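Local coordinates for protein diaminopropionate ammonia-lyase (Escherichia coli, PDB 4D9I) that breaks down both L- and D-diaminopropionate to pyruvate and ammonia by pyridoxal-phosphate-dependent alpha,beta-elimination, working as a homodimer, at residues Lys61-Asp66 against Arg218-Thr223; Ala84-Leu89 against Leu95-Leu100; Ile140-Gly145 against Asp152-Leu157; Met166-Thr171 against Val186-Ala191; Glu212-Met217 against Val245-Pro250. All coordinates share one frame; numbering follows the deposited sequence.

Contact 1: Lys61-Asp66 against Arg218-Thr223; sequences KILVKD and REMGVT
Apolar packing of a helix C-terminus against the mixed sheet of this fold type II enzyme joins Leu63 to Met220 and Val222. Strand 61-66 runs between strands 370-375 and 47-49, and the last turn of helix 208-220 lies over it. Leu63 does most of the work. With CG anti to the carbonyl carbon (chi1 -54°), the side chain is carried toward the helix end, where its two methyls find different partners. Leu63 CD2 lies 4.1 Å from Met220 SD, the extended methionine and the leucine sliding past each other in opposite directions. The helix stops in a Schellman motif: Gly221 takes a positive phi of 77°, and its N donates to Arg218 O at 3.0 Å. Just past this turn, Val222 points its side chain toward the strand. Lys61 adds only the flank of its aliphatic chain, CD coming within 4.4 Å of Val222 CG1, while its NZ goes off to a salt bridge with Asp51. Leu47 and Ala49 of the neighbouring strand extend the same apolar surface, touching Met220 and Leu63 respectively. The closest approach is made tip to tip, where Leu63 CD1 meets Val222 CG2 at 3.9 Å.

Contact 2: Ala84-Leu89 against Leu95-Leu100; sequences AIAQLL and LDIETL
The loop that follows helix 81-93 doubles back along it and presses Ile97 onto Ala86 and Gln87 of the helix. Ile97 points its long branch at the helix: CG1 lies anti to the backbone N (chi1 -171°) and the chain continues extended, so that CD1 sits 3.8 Å from Ala86 CB and 3.7 Å from Gln87 N. Ile97 CG2, the shorter branch, lies 3.7 Å from Gln87 NE2. Gln87 bends at chi2 (-87°) and crosses the isoleucine at about a right angle, laying CG and CD against CD1. With an alanine here, the CG, CD and amide atoms that lie against Ile97 are gone, and the isoleucine would probably be left with a gap beside CG2 and CD1. Phe35 of helix 26-36 touches both Ala86 and Ile97, and Trp201 of helix 197-206 touches Gln87. The loop is shaped locally by an Asx turn, in which Asp96 OD2 accepts from Glu98 N at 3.0 Å, on the anti side of the carboxylate and 31° out of its plane. Across the contact itself everything is van der Waals contact, so the fit depends on the shape of Ile97 rather than on directed polar bonds.

Contact 3: Ile140-Gly145 against Asp152-Leu157; sequences IYMPKG and DAILNL
Ile154, on helix 148-155, sets both branches against Ile140 of strand 137-142 and shares the longer one with Met142. Ile154 CG2 is the closer branch, resting 3.6 Å from Ile140 CG1 and 3.9 Å from Ile140 CB. Ile154 CD1, the end of the other branch, lies 4.0 Å from Ile140 CG2 and equally 4.0 Å from Met142 SD. The two isoleucines meet at a slant, branch against branch, with both methyl-bearing arms of the helix residue engaged. Ile140 presents itself this way because its CG1 stands anti to the carbonyl carbon (chi1 -49°), while CG2 stands anti to the backbone N, where Ile154 CD1 meets it. Met142 also comes in obliquely. It runs out from the strand and then turns at its last torsion (chi3 72°), offering sulfur rather than its terminal methyl to the helix. Thr119 touches all three of these side chains, and Cys161 of the next strand touches Met142 and Ile154, so the contact is buried among these neighbours. Met142 also brings it close to the catalytic region, its side chain lying about 5 Å from that of Asp120, the probable proton acceptor for the L-substrate. Apolar side chains of a strand packed on the helix that follows it belong to a beta-alpha-beta unit, here strand 137-142, helix 148-155 and strand 160-163 of the smaller parallel sheet.

Contact 4: Met166-Thr171 against Val186-Ala191; sequences MNYDDT and VVQDTA. With TRS (2-amino-2-hydroxymethyl-propane-1,3-diol), chain D.
Tyr168 and Asp189 are joined less by direct touch than by a water and a bound Tris molecule lodged between them. Tyr168 OH donates to the water at 2.5 Å, the water lying in the ring plane at its edge, and the water in turn donates to Asp189 OD1 at 2.7 Å. The other carboxylate oxygen, Asp189 OD2, accepts from Tris O3 at 2.8 Å, so each oxygen of the aspartate has its own partner. Tris O1 adds a weak bond to Tyr168 OH at 3.4 Å. Gln188 only grazes the tyrosine: its NE2 is 3.7 Å from Tyr168 OH, with the amide plane turned 83° from the ring, while its OE1 accepts from Thr118 N. Tyr168 reaches across because its CG is anti to the backbone N (chi1 -174°), sending the ring out from the first turn of helix 168-182. That turn starts at Asn167 in the N-cap position, whose O accepts Thr171 N at 3.0 Å and Thr171 OG1 at 2.7 Å from opposite faces. Tris is also hydrogen-bonded to Asp120, the probable proton acceptor for the L-substrate, and to the carbonyls of Gly288 and Ala290, so it sits in the active-site region. Around this cluster, Tyr168 leans on Thr118 of strand 114-118, and Asp189 touches His123 of helix 122-133 and Tyr206 of helix 197-206.

Contact 5: Glu212-Met217 against Val245-Pro250; sequences EAVEQM and VDVYSP
Glu212 OE1 is gripped by salt bridges from Lys65 NZ and Arg70 NH2 and by a weak bond from Thr45 N, on the same helix that sends Val214 and Met217 against Tyr248. Tyr248 OH lies 3.6 Å from Met217 CE and 3.7 Å from Val214 CG1. Val214 works with both branches: CG2 lies 3.9 Å from Tyr248 CE2, while CG1 also meets Val247 CG1 tip to tip at 4.1 Å. Met217 crosses the phenol end obliquely, its chain turning at chi3 (-62°) to bring CE there. This is helix-on-helix packing between helix 208-220 and the last turn of helix 235-248, two helices linked through strand 226-230 of the mixed sheet. Within the second helix, Val247 CG1 stands 3.5 Å above the Tyr248 ring plane, over its centre, so the same methyl covers a ring face and touches Val214. Were Val214 an alanine, both methyls would go, and a gap is likely to open beside Val247 CG1 and Tyr248 CE2. Pro224 touches both Met217 and Tyr248.

Overall arrangement
Contacts 1 and 5 form one neighbourhood of the mixed sheet and its helices, their centres 10 Å apart and both using helix 208-220; Leu63 CD1 packs on Met217 CG at 3.8 Å. Contacts 3 and 4, 14 Å apart between centres, belong to the smaller parallel sheet across the chain's centre, and a probable backbone hydrogen bond from Lys144 N to Met166 O joins them. Contact 2 touches contact 4 where Leu88 meets Val187. Along the chain, contacts 2, 3 and 4 follow in series between the segments of contact 1, so the smaller-sheet region is an insertion in the larger one; contact 5 alternates with contact 1, 212-217 preceding 218-223 and 245-250 following. Contact 4 alone binds the Tris.

Contact 1: Lys61-Asp66 against Arg218-Thr223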
# COMPACT_ATOMS: atom_id res chain seq x y z
N LYS B 61 3.43 13.66 -16.46
CA LYS B 61 2.56 13.76 -15.30
C LYS B 61 1.50 12.70 -15.30
O LYS B 61 1.04 12.25 -16.36
CB LYS B 61 1.91 15.15 -15.21
CG LYS B 61 2.87 16.25 -14.71
CD LYS B 61 2.28 16.96 -13.50
CE LYS B 61 3.35 17.57 -12.60
NZ LYS B 61 2.78 17.72 -11.22
N ILE B 62 1.13 12.26 -14.10
CA ILE B 62 -0.01 11.38 -13.91
C ILE B 62 -0.85 12.05 -12.81
O ILE B 62 -0.36 12.25 -11.70
CB ILE B 62 0.41 9.95 -13.52
CG1 ILE B 62 1.22 9.28 -14.65
CG2 ILE B 62 -0.80 9.09 -13.16
CD1 ILE B 62 1.75 7.89 -14.26
N LEU B 63 -2.09 12.42 -13.16
CA LEU B 63 -2.96 13.18 -12.29
C LEU B 63 -4.19 12.33 -12.02
O LEU B 63 -4.85 11.89 -12.97
CB LEU B 63 -3.38 14.50 -12.94
CG LEU B 63 -2.22 15.39 -13.42
CD1 LEU B 63 -2.77 16.50 -14.30
CD2 LEU B 63 -1.43 15.94 -12.23
N VAL B 64 -4.47 12.08 -10.75
CA VAL B 64 -5.60 11.21 -10.39
C VAL B 64 -6.66 12.01 -9.68
O VAL B 64 -6.45 12.53 -8.56
CB VAL B 64 -5.17 10.02 -9.50
CG1 VAL B 64 -6.38 9.10 -9.21
CG2 VAL B 64 -4.04 9.24 -10.16
N LYS B 65 -7.82 12.10 -10.32
CA LYS B 65 -9.01 12.65 -9.69
C LYS B 65 -9.59 11.64 -8.71
O LYS B 65 -10.10 10.57 -9.12
CB LYS B 65 -10.02 13.03 -10.79
CG LYS B 65 -11.20 13.89 -10.33
CD LYS B 65 -10.79 15.22 -9.71
CE LYS B 65 -12.02 16.12 -9.51
NZ LYS B 65 -11.75 17.25 -8.57
N ASP B 66 -9.54 11.99 -7.41
CA ASP B 66 -9.85 11.08 -6.32
C ASP B 66 -11.28 11.26 -5.80
O ASP B 66 -11.57 12.06 -4.90
CB ASP B 66 -8.82 11.25 -5.18
CG ASP B 66 -9.06 10.29 -4.03
OD1 ASP B 66 -9.92 9.39 -4.15
OD2 ASP B 66 -8.37 10.43 -2.99
N ARG B 218 -5.65 23.78 -14.58
CA ARG B 218 -5.31 25.16 -14.88
C ARG B 218 -4.55 25.84 -13.73
O ARG B 218 -3.59 26.56 -13.98
CB ARG B 218 -6.55 25.97 -15.28
CG ARG B 218 -7.02 25.71 -16.70
CD ARG B 218 -8.35 26.41 -16.96
NE ARG B 218 -8.86 26.14 -18.30
CZ ARG B 218 -10.16 26.17 -18.64
NH1 ARG B 218 -11.11 26.42 -17.75
NH2 ARG B 218 -10.51 25.88 -19.88
N GLU B 219 -4.95 25.59 -12.49
CA GLU B 219 -4.22 26.12 -11.33
C GLU B 219 -2.79 25.56 -11.26
O GLU B 219 -1.86 26.25 -10.84
CB GLU B 219 -4.97 25.85 -10.02
CG GLU B 219 -4.26 26.39 -8.77
CD GLU B 219 -5.04 26.17 -7.49
OE1 GLU B 219 -5.59 25.06 -7.29
OE2 GLU B 219 -5.12 27.11 -6.66
N MET B 220 -2.64 24.30 -11.67
CA MET B 220 -1.32 23.64 -11.74
C MET B 220 -0.52 24.11 -12.95
O MET B 220 0.66 23.85 -13.03
CB MET B 220 -1.45 22.13 -11.84
CG MET B 220 -2.01 21.45 -10.61
SD MET B 220 -2.25 19.72 -11.00
CE MET B 220 -2.99 19.15 -9.47
N GLY B 221 -1.18 24.75 -13.91
CA GLY B 221 -0.52 25.23 -15.12
C GLY B 221 -0.25 24.13 -16.14
O GLY B 221 0.64 24.29 -16.97
N VAL B 222 -1.01 23.04 -16.09
CA VAL B 222 -0.79 21.90 -17.01
C VAL B 222 -1.97 21.68 -17.95
O VAL B 222 -3.09 22.10 -17.68
CB VAL B 222 -0.46 20.56 -16.28
CG1 VAL B 222 0.76 20.70 -15.36
CG2 VAL B 222 -1.68 20.02 -15.51
N THR B 223 -1.71 20.98 -19.04
CA THR B 223 -2.75 20.64 -20.00
C THR B 223 -2.71 19.12 -20.20
O THR B 223 -1.67 18.56 -20.50
CB THR B 223 -2.55 21.36 -21.35
OG1 THR B 223 -2.40 22.77 -21.13
CG2 THR B 223 -3.73 21.14 -22.30

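Contact 2: Ala84-Leu89 against Leu95-Leu100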
# COMPACT_ATOMS: atom_id res chain seq x y z
N ALA B 84 -30.14 14.32 -10.95
CA ALA B 84 -31.35 13.80 -11.55
C ALA B 84 -32.52 13.81 -10.59
O ALA B 84 -33.64 14.17 -10.96
CB ALA B 84 -31.11 12.42 -12.11
N ILE B 85 -32.28 13.41 -9.34
CA ILE B 85 -33.34 13.36 -8.34
C ILE B 85 -33.91 14.76 -8.04
O ILE B 85 -35.14 14.96 -7.92
CB ILE B 85 -32.87 12.57 -7.10
CG1 ILE B 85 -32.98 11.07 -7.43
CG2 ILE B 85 -33.74 12.88 -5.89
CD1 ILE B 85 -31.84 10.24 -6.91
N ALA B 86 -33.01 15.73 -7.93
CA ALA B 86 -33.40 17.12 -7.71
C ALA B 86 -34.13 17.68 -8.93
O ALA B 86 -35.14 18.37 -8.78
CB ALA B 86 -32.16 17.97 -7.39
N GLN B 87 -33.64 17.37 -10.13
CA GLN B 87 -34.33 17.76 -11.37
C GLN B 87 -35.77 17.21 -11.41
O GLN B 87 -36.72 17.93 -11.76
CB GLN B 87 -33.55 17.30 -12.61
CG GLN B 87 -32.20 17.99 -12.83
CD GLN B 87 -32.31 19.29 -13.62
OE1 GLN B 87 -31.30 19.86 -14.04
NE2 GLN B 87 -33.51 19.74 -13.82
N LEU B 88 -35.92 15.93 -11.06
CA LEU B 88 -37.23 15.28 -11.07
C LEU B 88 -38.17 15.90 -10.03
O LEU B 88 -39.36 16.11 -10.31
CB LEU B 88 -37.10 13.77 -10.84
CG LEU B 88 -36.55 12.86 -11.96
CD1 LEU B 88 -36.05 11.53 -11.38
CD2 LEU B 88 -37.58 12.61 -13.06
N LEU B 89 -37.64 16.19 -8.84
CA LEU B 89 -38.45 16.81 -7.79
C LEU B 89 -38.88 18.23 -8.20
O LEU B 89 -40.06 18.59 -8.08
CB LEU B 89 -37.73 16.80 -6.44
CG LEU B 89 -38.71 16.95 -5.27
CD1 LEU B 89 -39.62 15.72 -5.18
CD2 LEU B 89 -38.01 17.21 -3.94
N LEU B 95 -40.79 23.76 -9.80
CA LEU B 95 -39.75 24.60 -9.24
C LEU B 95 -38.65 24.80 -10.26
O LEU B 95 -38.49 23.98 -11.17
CB LEU B 95 -39.17 23.95 -7.98
CG LEU B 95 -40.10 23.69 -6.79
CD1 LEU B 95 -39.37 22.85 -5.75
CD2 LEU B 95 -40.61 24.99 -6.18
N ASP B 96 -37.88 25.88 -10.10
CA ASP B 96 -36.73 26.16 -10.93
C ASP B 96 -35.45 25.79 -10.17
O ASP B 96 -35.02 26.52 -9.26
CB ASP B 96 -36.71 27.63 -11.36
CG ASP B 96 -35.58 27.96 -12.34
OD1 ASP B 96 -35.67 29.00 -13.00
OD2 ASP B 96 -34.61 27.20 -12.46
N ILE B 97 -34.86 24.65 -10.54
CA ILE B 97 -33.66 24.10 -9.89
C ILE B 97 -32.47 25.07 -9.90
O ILE B 97 -31.64 25.04 -9.00
CB ILE B 97 -33.26 22.74 -10.52
CG1 ILE B 97 -32.14 22.05 -9.71
CG2 ILE B 97 -32.88 22.90 -11.99
CD1 ILE B 97 -31.86 20.61 -10.12
N GLU B 98 -32.39 25.91 -10.93
CA GLU B 98 -31.29 26.86 -11.10
C GLU B 98 -31.32 28.03 -10.12
O GLU B 98 -30.29 28.65 -9.87
CB GLU B 98 -31.33 27.43 -12.51
CG GLU B 98 -31.07 26.41 -13.61
CD GLU B 98 -30.85 27.08 -14.95
OE1 GLU B 98 -30.34 28.22 -14.96
OE2 GLU B 98 -31.19 26.48 -15.99
N THR B 99 -32.49 28.34 -9.58
CA THR B 99 -32.63 29.52 -8.74
C THR B 99 -33.06 29.20 -7.30
O THR B 99 -33.72 30.00 -6.65
CB THR B 99 -33.64 30.53 -9.34
OG1 THR B 99 -34.91 29.90 -9.49
CG2 THR B 99 -33.15 31.02 -10.69
N LEU B 100 -32.68 28.02 -6.81
CA LEU B 100 -32.98 27.68 -5.42
C LEU B 100 -31.83 26.92 -4.78
O LEU B 100 -30.93 26.44 -5.48
CB LEU B 100 -34.31 26.91 -5.31
CG LEU B 100 -34.51 25.67 -6.18
CD1 LEU B 100 -33.57 24.53 -5.78
CD2 LEU B 100 -35.96 25.22 -6.11

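Contact 3: Ile140-Gly145 against Asp152-Leu157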
# COMPACT_ATOMS: atom_id res chain seq x y z
N ILE B 140 -34.21 0.30 -3.62
CA ILE B 140 -33.04 -0.16 -4.37
C ILE B 140 -33.03 -1.68 -4.53
O ILE B 140 -33.22 -2.43 -3.56
CB ILE B 140 -31.73 0.31 -3.70
CG1 ILE B 140 -31.77 1.82 -3.36
CG2 ILE B 140 -30.52 -0.02 -4.55
CD1 ILE B 140 -32.18 2.78 -4.47
N TYR B 141 -32.83 -2.15 -5.76
CA TYR B 141 -32.61 -3.58 -6.00
C TYR B 141 -31.12 -3.85 -6.30
O TYR B 141 -30.48 -3.09 -7.02
CB TYR B 141 -33.52 -4.09 -7.13
CG TYR B 141 -35.01 -4.07 -6.80
CD1 TYR B 141 -35.52 -3.24 -5.80
CD2 TYR B 141 -35.91 -4.85 -7.52
CE1 TYR B 141 -36.87 -3.21 -5.51
CE2 TYR B 141 -37.27 -4.82 -7.23
CZ TYR B 141 -37.74 -4.00 -6.22
OH TYR B 141 -39.08 -3.95 -5.93
N MET B 142 -30.59 -4.92 -5.72
CA MET B 142 -29.21 -5.36 -6.00
C MET B 142 -29.20 -6.83 -6.45
O MET B 142 -30.01 -7.63 -5.97
CB MET B 142 -28.30 -5.14 -4.78
CG MET B 142 -28.19 -3.69 -4.31
SD MET B 142 -26.90 -3.45 -3.08
CE MET B 142 -25.46 -3.64 -4.12
N PRO B 143 -28.31 -7.19 -7.41
CA PRO B 143 -28.33 -8.54 -7.97
C PRO B 143 -27.67 -9.57 -7.06
O PRO B 143 -26.95 -9.20 -6.13
CB PRO B 143 -27.55 -8.40 -9.28
CG PRO B 143 -27.01 -7.01 -9.31
CD PRO B 143 -27.23 -6.38 -7.98
N LYS B 144 -27.93 -10.85 -7.34
CA LYS B 144 -27.30 -11.96 -6.63
C LYS B 144 -25.79 -11.78 -6.59
O LYS B 144 -25.17 -11.45 -7.60
CB LYS B 144 -27.68 -13.31 -7.26
CG LYS B 144 -27.12 -13.58 -8.65
N GLY B 145 -25.22 -11.97 -5.40
CA GLY B 145 -23.77 -11.85 -5.21
C GLY B 145 -23.30 -10.57 -4.54
O GLY B 145 -22.15 -10.48 -4.12
N ASP B 152 -25.83 -2.79 3.08
CA ASP B 152 -25.92 -2.07 4.34
C ASP B 152 -25.74 -0.56 4.19
O ASP B 152 -26.41 0.21 4.87
CB ASP B 152 -24.95 -2.70 5.37
CG ASP B 152 -25.43 -4.07 5.86
OD1 ASP B 152 -26.60 -4.43 5.58
OD2 ASP B 152 -24.65 -4.81 6.52
N ALA B 153 -24.87 -0.13 3.27
CA ALA B 153 -24.66 1.31 3.00
C ALA B 153 -25.97 1.95 2.55
O ALA B 153 -26.28 3.07 2.93
CB ALA B 153 -23.59 1.52 1.93
N ILE B 154 -26.72 1.23 1.75
CA ILE B 154 -28.02 1.71 1.27
C ILE B 154 -29.09 1.71 2.37
O ILE B 154 -29.78 2.71 2.57
CB ILE B 154 -28.42 0.96 -0.01
CG1 ILE B 154 -27.49 1.43 -1.15
CG2 ILE B 154 -29.89 1.20 -0.34
CD1 ILE B 154 -27.32 0.44 -2.28
N LEU B 155 -29.20 0.59 3.09
CA LEU B 155 -30.10 0.49 4.25
C LEU B 155 -29.86 1.59 5.28
O LEU B 155 -30.80 2.13 5.85
CB LEU B 155 -29.95 -0.87 4.91
CG LEU B 155 -30.56 -2.10 4.24
CD1 LEU B 155 -30.21 -3.32 5.08
CD2 LEU B 155 -32.08 -1.99 4.10
N ASN B 156 -28.58 1.92 5.51
CA ASN B 156 -28.22 2.97 6.45
C ASN B 156 -28.67 4.36 6.02
O ASN B 156 -28.69 5.28 6.84
CB ASN B 156 -26.72 2.91 6.78
CG ASN B 156 -26.38 1.72 7.66
OD1 ASN B 156 -27.28 1.08 8.21
ND2 ASN B 156 -25.10 1.41 7.80
N LEU B 157 -29.03 4.50 4.74
CA LEU B 157 -29.59 5.74 4.19
C LEU B 157 -31.14 5.77 4.18
O LEU B 157 -31.76 6.61 3.50
CB LEU B 157 -29.04 6.00 2.78
CG LEU B 157 -27.54 6.31 2.69
CD1 LEU B 157 -27.06 6.37 1.23
CD2 LEU B 157 -27.21 7.60 3.43

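Contact 4: Met166-Thr171 against Val186-Ala191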
# COMPACT_ATOMS: atom_id res chain seq x y z
N MET B 166 -31.38 -12.74 -9.36
CA MET B 166 -31.08 -12.56 -10.77
C MET B 166 -29.77 -11.81 -10.97
O MET B 166 -29.18 -11.31 -10.01
CB MET B 166 -32.24 -11.83 -11.45
CG MET B 166 -33.52 -12.66 -11.55
SD MET B 166 -35.01 -11.74 -11.09
CE MET B 166 -35.14 -12.15 -9.34
N ASN B 167 -29.31 -11.76 -12.21
CA ASN B 167 -28.12 -10.99 -12.55
C ASN B 167 -28.47 -9.51 -12.70
O ASN B 167 -29.61 -9.12 -12.44
CB ASN B 167 -27.41 -11.55 -13.80
CG ASN B 167 -28.19 -11.35 -15.09
OD1 ASN B 167 -27.85 -11.94 -16.12
ND2 ASN B 167 -29.23 -10.53 -15.05
N TYR B 168 -27.51 -8.69 -13.11
CA TYR B 168 -27.74 -7.26 -13.23
C TYR B 168 -28.87 -6.96 -14.21
O TYR B 168 -29.85 -6.29 -13.85
CB TYR B 168 -26.46 -6.50 -13.61
CG TYR B 168 -26.65 -5.00 -13.60
CD1 TYR B 168 -27.16 -4.34 -14.72
CD2 TYR B 168 -26.35 -4.25 -12.47
CE1 TYR B 168 -27.36 -2.97 -14.72
CE2 TYR B 168 -26.55 -2.88 -12.45
CZ TYR B 168 -27.05 -2.24 -13.58
OH TYR B 168 -27.25 -0.89 -13.59
N ASP B 169 -28.73 -7.46 -15.44
CA ASP B 169 -29.67 -7.17 -16.52
C ASP B 169 -31.12 -7.53 -16.18
O ASP B 169 -32.04 -6.74 -16.43
CB ASP B 169 -29.24 -7.87 -17.81
N ASP B 170 -31.32 -8.71 -15.59
CA ASP B 170 -32.64 -9.19 -15.18
C ASP B 170 -33.23 -8.38 -14.02
O ASP B 170 -34.41 -8.04 -14.04
CB ASP B 170 -32.59 -10.67 -14.77
CG ASP B 170 -32.17 -11.59 -15.91
OD1 ASP B 170 -32.62 -11.39 -17.05
OD2 ASP B 170 -31.40 -12.54 -15.64
N THR B 171 -32.40 -8.09 -13.03
CA THR B 171 -32.80 -7.33 -11.84
C THR B 171 -33.32 -5.93 -12.21
O THR B 171 -34.26 -5.44 -11.58
CB THR B 171 -31.64 -7.23 -10.83
OG1 THR B 171 -31.28 -8.54 -10.39
CG2 THR B 171 -32.01 -6.37 -9.62
N VAL B 186 -38.52 5.27 -11.76
CA VAL B 186 -37.26 4.57 -12.07
C VAL B 186 -36.12 5.56 -12.32
O VAL B 186 -36.24 6.44 -13.18
CB VAL B 186 -37.42 3.69 -13.32
CG1 VAL B 186 -36.10 3.06 -13.72
CG2 VAL B 186 -38.47 2.61 -13.10
N VAL B 187 -35.03 5.41 -11.57
CA VAL B 187 -33.82 6.21 -11.79
C VAL B 187 -32.63 5.30 -12.08
O VAL B 187 -32.01 4.75 -11.16
CB VAL B 187 -33.53 7.16 -10.58
CG1 VAL B 187 -32.30 8.02 -10.84
CG2 VAL B 187 -34.76 8.02 -10.29
N GLN B 188 -32.33 5.09 -13.37
CA GLN B 188 -31.18 4.28 -13.80
C GLN B 188 -30.17 5.13 -14.53
O GLN B 188 -30.54 6.07 -15.23
CB GLN B 188 -31.58 3.15 -14.76
CG GLN B 188 -32.36 2.00 -14.15
CD GLN B 188 -31.64 1.30 -12.99
OE1 GLN B 188 -32.27 0.93 -12.02
NE2 GLN B 188 -30.33 1.12 -13.10
N ASP B 189 -28.90 4.75 -14.41
CA ASP B 189 -27.81 5.50 -15.03
C ASP B 189 -27.48 5.03 -16.44
O ASP B 189 -26.39 5.24 -16.94
CB ASP B 189 -26.57 5.50 -14.13
CG ASP B 189 -26.07 4.08 -13.79
OD1 ASP B 189 -26.87 3.11 -13.78
OD2 ASP B 189 -24.86 3.98 -13.47
N THR B 190 -28.43 4.39 -17.10
CA THR B 190 -28.28 4.08 -18.50
C THR B 190 -29.57 4.46 -19.21
O THR B 190 -30.58 4.71 -18.56
CB THR B 190 -27.92 2.61 -18.72
OG1 THR B 190 -27.36 2.45 -20.03
CG2 THR B 190 -29.14 1.70 -18.52
N ALA B 191 -29.53 4.51 -20.54
CA ALA B 191 -30.68 4.88 -21.35
C ALA B 191 -31.15 3.69 -22.17
O ALA B 191 -30.40 2.76 -22.40
CB ALA B 191 -30.32 6.04 -22.25
C TRS D . -22.91 0.41 -13.94
C1 TRS D . -24.11 0.94 -14.73
C2 TRS D . -23.22 -0.84 -13.13
C3 TRS D . -22.47 1.55 -13.04
N TRS D . -21.79 0.07 -14.86
O1 TRS D . -24.59 -0.09 -15.59
O2 TRS D . -21.99 -1.48 -12.73
O3 TRS D . -23.55 1.90 -12.18
O HOH W 1 -26.67 0.96 -12.08

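Contact 5: Glu212-Met217 against Val245-Pro250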
# COMPACT_ATOMS: atom_id res chain seq x y z
N GLU B 212 -14.22 20.51 -12.29
CA GLU B 212 -13.28 20.68 -11.17
C GLU B 212 -11.85 20.35 -11.57
O GLU B 212 -10.94 21.12 -11.27
CB GLU B 212 -13.65 19.80 -9.98
CG GLU B 212 -14.91 20.20 -9.24
CD GLU B 212 -15.29 19.18 -8.18
OE1 GLU B 212 -14.48 18.23 -7.97
OE2 GLU B 212 -16.37 19.35 -7.54
N ALA B 213 -11.67 19.22 -12.25
CA ALA B 213 -10.34 18.78 -12.68
C ALA B 213 -9.68 19.76 -13.64
O ALA B 213 -8.48 19.99 -13.54
CB ALA B 213 -10.38 17.37 -13.29
N VAL B 214 -10.46 20.35 -14.55
CA VAL B 214 -9.91 21.32 -15.50
C VAL B 214 -9.45 22.56 -14.75
O VAL B 214 -8.35 23.04 -14.97
CB VAL B 214 -10.91 21.69 -16.63
CG1 VAL B 214 -10.39 22.87 -17.44
CG2 VAL B 214 -11.11 20.52 -17.56
N GLU B 215 -10.30 23.06 -13.85
CA GLU B 215 -9.94 24.17 -12.97
C GLU B 215 -8.67 23.81 -12.20
O GLU B 215 -7.78 24.63 -12.08
CB GLU B 215 -11.07 24.46 -11.98
CG GLU B 215 -10.81 25.68 -11.10
CD GLU B 215 -11.85 25.87 -10.00
OE1 GLU B 215 -12.73 25.01 -9.82
OE2 GLU B 215 -11.79 26.90 -9.29
N GLN B 216 -8.60 22.60 -11.67
CA GLN B 216 -7.42 22.19 -10.91
C GLN B 216 -6.17 22.11 -11.79
O GLN B 216 -5.11 22.57 -11.38
CB GLN B 216 -7.66 20.87 -10.18
CG GLN B 216 -8.56 21.01 -8.96
CD GLN B 216 -9.18 19.70 -8.58
OE1 GLN B 216 -9.67 18.96 -9.44
NE2 GLN B 216 -9.16 19.37 -7.30
N MET B 217 -6.30 21.54 -12.99
CA MET B 217 -5.19 21.47 -13.94
C MET B 217 -4.71 22.87 -14.35
O MET B 217 -3.51 23.12 -14.42
CB MET B 217 -5.52 20.60 -15.15
CG MET B 217 -5.45 19.10 -14.85
SD MET B 217 -5.85 17.96 -16.22
CE MET B 217 -7.55 18.36 -16.60
N VAL B 245 -13.68 17.20 -24.08
CA VAL B 245 -13.48 17.34 -25.51
C VAL B 245 -14.09 18.67 -25.96
O VAL B 245 -13.62 19.27 -26.92
CB VAL B 245 -14.03 16.07 -26.20
CG1 VAL B 245 -15.05 16.35 -27.28
CG2 VAL B 245 -12.91 15.12 -26.59
N ASP B 246 -15.07 19.16 -25.20
CA ASP B 246 -15.57 20.53 -25.40
C ASP B 246 -14.52 21.57 -24.99
O ASP B 246 -14.37 22.59 -25.67
CB ASP B 246 -16.89 20.77 -24.65
CG ASP B 246 -17.56 22.07 -25.06
OD1 ASP B 246 -17.72 22.34 -26.27
OD2 ASP B 246 -17.95 22.84 -24.15
N VAL B 247 -13.82 21.31 -23.89
CA VAL B 247 -12.75 22.16 -23.38
C VAL B 247 -11.49 22.07 -24.26
O VAL B 247 -10.91 23.10 -24.60
CB VAL B 247 -12.36 21.78 -21.93
CG1 VAL B 247 -11.08 22.48 -21.48
CG2 VAL B 247 -13.50 22.09 -20.97
N TYR B 248 -11.10 20.86 -24.63
CA TYR B 248 -9.78 20.62 -25.22
C TYR B 248 -9.71 20.28 -26.71
O TYR B 248 -8.61 20.28 -27.29
CB TYR B 248 -9.05 19.53 -24.43
CG TYR B 248 -8.70 19.91 -23.02
CD1 TYR B 248 -7.79 20.93 -22.76
CD2 TYR B 248 -9.27 19.23 -21.93
CE1 TYR B 248 -7.46 21.27 -21.46
CE2 TYR B 248 -8.94 19.56 -20.63
CZ TYR B 248 -8.03 20.58 -20.40
OH TYR B 248 -7.71 20.90 -19.11
N SER B 249 -10.86 20.03 -27.33
CA SER B 249 -10.96 19.51 -28.70
C SER B 249 -10.68 18.02 -28.72
O SER B 249 -9.75 17.54 -28.05
CB SER B 249 -10.03 20.25 -29.69
OG SER B 249 -8.74 19.62 -29.70
N PRO B 250 -11.49 17.26 -29.47
CA PRO B 250 -11.30 15.80 -29.51
C PRO B 250 -10.01 15.38 -30.24
O PRO B 250 -9.48 14.30 -29.97
CB PRO B 250 -12.56 15.30 -30.22
CG PRO B 250 -13.05 16.48 -31.02
CD PRO B 250 -12.69 17.69 -30.21